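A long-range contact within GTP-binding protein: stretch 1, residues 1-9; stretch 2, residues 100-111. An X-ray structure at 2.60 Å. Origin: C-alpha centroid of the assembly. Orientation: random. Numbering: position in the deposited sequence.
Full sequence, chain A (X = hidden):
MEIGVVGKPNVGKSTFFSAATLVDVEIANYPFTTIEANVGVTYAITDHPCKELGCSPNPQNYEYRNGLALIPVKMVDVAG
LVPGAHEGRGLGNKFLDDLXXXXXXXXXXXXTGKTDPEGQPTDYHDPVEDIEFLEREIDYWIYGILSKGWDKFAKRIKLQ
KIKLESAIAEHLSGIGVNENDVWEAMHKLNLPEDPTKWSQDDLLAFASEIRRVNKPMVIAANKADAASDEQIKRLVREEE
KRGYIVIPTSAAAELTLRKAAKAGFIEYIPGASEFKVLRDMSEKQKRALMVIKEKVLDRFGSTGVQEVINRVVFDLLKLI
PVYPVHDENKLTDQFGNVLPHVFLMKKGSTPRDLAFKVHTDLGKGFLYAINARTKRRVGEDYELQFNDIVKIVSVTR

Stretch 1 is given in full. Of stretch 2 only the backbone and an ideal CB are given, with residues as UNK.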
# COMPACT_ATOMS: atom_id res chain seq x y z
N MSE A 1 -1.06 6.47 -6.49
CA MSE A 1 -0.70 5.44 -5.49
C MSE A 1 0.11 4.31 -6.13
O MSE A 1 -0.17 3.88 -7.25
CB MSE A 1 -1.96 4.88 -4.85
CG MSE A 1 -1.71 3.98 -3.65
SE MSE A 1 -1.31 2.16 -4.13
CE MSE A 1 -3.15 1.51 -4.14
N GLU A 2 1.11 3.83 -5.41
CA GLU A 2 1.97 2.77 -5.92
C GLU A 2 2.65 2.01 -4.79
O GLU A 2 2.99 2.60 -3.76
CB GLU A 2 3.00 3.40 -6.86
CG GLU A 2 4.44 2.96 -6.71
CD GLU A 2 5.41 4.05 -7.15
OE1 GLU A 2 5.50 5.07 -6.43
OE2 GLU A 2 6.06 3.89 -8.22
N ILE A 3 2.83 0.70 -4.99
CA ILE A 3 3.45 -0.18 -4.00
C ILE A 3 4.84 -0.62 -4.42
O ILE A 3 5.02 -1.17 -5.50
CB ILE A 3 2.62 -1.47 -3.80
CG1 ILE A 3 1.19 -1.12 -3.35
CG2 ILE A 3 3.30 -2.36 -2.78
CD1 ILE A 3 0.29 -2.32 -3.25
N GLY A 4 5.83 -0.39 -3.57
CA GLY A 4 7.19 -0.78 -3.88
C GLY A 4 7.56 -2.09 -3.19
O GLY A 4 7.20 -2.29 -2.03
N VAL A 5 8.25 -2.97 -3.91
CA VAL A 5 8.67 -4.27 -3.38
C VAL A 5 10.18 -4.29 -3.18
O VAL A 5 10.95 -4.15 -4.14
CB VAL A 5 8.29 -5.40 -4.34
CG1 VAL A 5 8.68 -6.73 -3.74
CG2 VAL A 5 6.80 -5.37 -4.63
N VAL A 6 10.60 -4.46 -1.93
CA VAL A 6 12.01 -4.44 -1.58
C VAL A 6 12.43 -5.69 -0.85
O VAL A 6 11.58 -6.42 -0.33
CB VAL A 6 12.33 -3.23 -0.66
CG1 VAL A 6 11.89 -1.94 -1.31
CG2 VAL A 6 11.62 -3.41 0.68
N GLY A 7 13.74 -5.91 -0.76
CA GLY A 7 14.26 -7.08 -0.07
C GLY A 7 15.72 -7.37 -0.41
O GLY A 7 16.27 -6.78 -1.33
N LYS A 8 16.36 -8.25 0.34
CA LYS A 8 17.73 -8.60 0.03
C LYS A 8 17.66 -9.60 -1.13
O LYS A 8 16.57 -10.02 -1.51
CB LYS A 8 18.41 -9.21 1.25
CG LYS A 8 17.71 -10.41 1.84
CD LYS A 8 18.46 -10.91 3.08
CE LYS A 8 17.82 -12.16 3.73
NZ LYS A 8 18.65 -12.71 4.85
N PRO A 9 18.80 -9.96 -1.73
CA PRO A 9 18.72 -10.92 -2.84
C PRO A 9 18.58 -12.37 -2.36
O PRO A 9 18.97 -12.71 -1.24
CB PRO A 9 19.98 -10.60 -3.64
CG PRO A 9 20.96 -10.31 -2.56
CD PRO A 9 20.18 -9.43 -1.60
N UNK A 100 11.19 6.09 -3.38
CA UNK A 100 10.90 7.50 -3.09
C UNK A 100 9.42 7.90 -3.13
O UNK A 100 8.95 8.60 -2.24
CB UNK A 100 11.66 8.37 -4.09
N UNK A 101 8.68 7.46 -4.14
CA UNK A 101 7.27 7.81 -4.29
C UNK A 101 6.30 6.72 -3.86
O UNK A 101 5.09 6.83 -4.07
CB UNK A 101 6.99 8.17 -5.75
N UNK A 102 6.82 5.67 -3.24
CA UNK A 102 5.97 4.58 -2.81
C UNK A 102 4.99 5.00 -1.72
O UNK A 102 5.36 5.72 -0.80
CB UNK A 102 6.83 3.42 -2.31
N UNK A 103 3.75 4.56 -1.83
CA UNK A 103 2.77 4.85 -0.80
C UNK A 103 2.94 3.76 0.27
O UNK A 103 2.54 3.93 1.42
CB UNK A 103 1.35 4.89 -1.36
N UNK A 104 3.51 2.63 -0.12
CA UNK A 104 3.71 1.56 0.83
C UNK A 104 4.71 0.60 0.26
O UNK A 104 4.97 0.60 -0.94
CB UNK A 104 2.40 0.85 1.17
N UNK A 105 5.29 -0.21 1.13
CA UNK A 105 6.27 -1.17 0.68
C UNK A 105 5.94 -2.56 1.18
O UNK A 105 5.43 -2.74 2.29
CB UNK A 105 7.67 -0.76 1.14
N UNK A 106 6.24 -3.55 0.35
CA UNK A 106 6.07 -4.94 0.73
C UNK A 106 7.50 -5.45 0.91
O UNK A 106 8.24 -5.64 -0.06
CB UNK A 106 5.28 -5.74 -0.30
N UNK A 107 7.92 -5.63 2.16
CA UNK A 107 9.27 -6.11 2.39
C UNK A 107 9.34 -7.64 2.48
O UNK A 107 8.93 -8.24 3.48
CB UNK A 107 9.83 -5.49 3.67
N UNK A 108 9.88 -8.25 1.43
CA UNK A 108 10.03 -9.70 1.32
C UNK A 108 11.26 -10.20 2.07
O UNK A 108 12.37 -9.73 1.84
CB UNK A 108 10.12 -10.11 -0.15
N UNK A 109 11.06 -11.16 2.97
CA UNK A 109 12.15 -11.70 3.77
C UNK A 109 12.13 -13.21 3.71
O UNK A 109 11.13 -13.84 3.35
CB UNK A 109 12.06 -11.22 5.22
N UNK A 110 13.26 -13.79 4.12
CA UNK A 110 13.47 -15.23 4.13
C UNK A 110 12.96 -15.88 5.42
O UNK A 110 13.65 -15.88 6.44
CB UNK A 110 14.96 -15.54 3.94
N UNK A 111 11.76 -16.45 5.40
CA UNK A 111 11.22 -17.06 6.62
C UNK A 111 12.11 -18.18 7.17
O UNK A 111 12.23 -18.35 8.38
CB UNK A 111 9.82 -17.61 6.34

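The strand in stretch 1 runs parallel to positions 104 to 108, and its backbone sets the frame in which each position can be read.

Position 100 points its CB away, with nothing of stretch 1 near, so almost any residue would suit; it is Arg100, which makes no contact with stretch 1. At position 101 the ideal CB lies 3.5 Å from Glu2 OE1, beside a carboxylate, where a polar or a flexible side chain could sit. The residue is Met101, present as selenomethionine, whose end leads away.

Position 102 points sideways, its CB 4.1 Å from Gly4 N. The space beside the glycine favours a small residue, and Ala102 occupies it. Position 103 faces stretch 1, and its backbone N donates to Glu2 O (2.9 Å) whatever the side chain. With Met1 CG 3.9 Å from the ideal CB, a small polar or apolar group would serve; Ser103 places OG 3.6 Å from Met1 CG.

From 104 onward the sides alternate. Position 104 lies on the side of Ile3, with its CB 5.1 Å from Ile3 CG1, leaving latitude for a small or medium apolar residue. Ala104 uses little of it, and its main contribution is its carbonyl O, which accepts from Gly4 N at 2.9 Å.

Position 105 is on the other side, next to Gly4, which has no side chain, and near Val6. A branched aliphatic residue can use that vacancy: Leu105 CD2 lies only 3.2 Å from where a CB on Gly4 would stand, and 4.3 Å from Val6 CG1.

Position 106 returns to the side of Ile3 and Val5, beside whose methyls an aliphatic residue such as valine, leucine or isoleucine would suit. Ile106 packs CG1 at 3.7 Å from Ile3 CG2, while its N donates to Gly4 O (2.9 Å) and its O accepts from Val6 N (3.2 Å).

Position 107 has its CB 4.1 Å from Val6 CG2, so an apolar residue would suit, but Val6 O also offers an acceptor to a longer donor. His107 takes this second course, with a weak hydrogen bond from ND1 to Val6 O (3.3 Å); its CE1 comes 3.6 Å from Gly7 CA.

Position 108 sees Val5 again, and a beta-branched aliphatic is natural: Val108 CG2 lies 4.0 Å from Val5 CG1. Its N donates to Val6 O at 3.1 Å, and a water links its O to Lys8 N.

Position 109 reaches nothing here and is Val109. Position 110 points toward the lysine, inviting an acid, yet Asp110 meets it only through CB, 4.4 Å from Lys8 CE. Position 111 is out of reach and is Ala111.

Stretch 2 (100-111) RMASALIHVVDA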
# COMPACT_ATOMS: atom_id res chain seq x y z
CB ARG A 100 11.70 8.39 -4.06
CG ARG A 100 11.54 9.89 -3.87
CD ARG A 100 12.31 10.66 -4.92
NE ARG A 100 13.75 10.39 -4.86
CZ ARG A 100 14.56 10.82 -3.89
NH1 ARG A 100 14.06 11.55 -2.89
NH2 ARG A 100 15.85 10.52 -3.91
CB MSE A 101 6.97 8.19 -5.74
CG MSE A 101 7.58 9.51 -6.18
SE MSE A 101 7.04 10.96 -5.01
CE MSE A 101 5.12 10.66 -5.01
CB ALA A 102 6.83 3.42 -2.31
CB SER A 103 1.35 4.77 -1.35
OG SER A 103 1.13 5.78 -2.31
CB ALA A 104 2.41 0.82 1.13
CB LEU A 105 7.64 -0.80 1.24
CG LEU A 105 8.21 0.59 1.08
CD1 LEU A 105 9.34 0.76 2.11
CD2 LEU A 105 8.69 0.79 -0.32
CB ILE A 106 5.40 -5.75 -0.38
CG1 ILE A 106 3.96 -5.28 -0.56
CG2 ILE A 106 5.45 -7.24 -0.03
CD1 ILE A 106 3.27 -5.98 -1.72
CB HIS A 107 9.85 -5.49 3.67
CG HIS A 107 11.30 -5.82 3.87
ND1 HIS A 107 12.02 -6.57 2.97
CD2 HIS A 107 12.15 -5.49 4.86
CE1 HIS A 107 13.27 -6.69 3.40
NE2 HIS A 107 13.37 -6.05 4.54
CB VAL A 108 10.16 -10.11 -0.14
CG1 VAL A 108 10.23 -11.61 -0.26
CG2 VAL A 108 8.99 -9.55 -0.92
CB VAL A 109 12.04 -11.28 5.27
CG1 VAL A 109 11.99 -9.75 5.40
CG2 VAL A 109 10.79 -11.92 5.91
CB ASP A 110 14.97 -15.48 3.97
CG ASP A 110 15.29 -16.92 3.75
OD1 ASP A 110 14.51 -17.78 4.23
OD2 ASP A 110 16.32 -17.20 3.10
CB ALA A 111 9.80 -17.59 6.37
O HOH W 1 15.17 -9.25 3.11
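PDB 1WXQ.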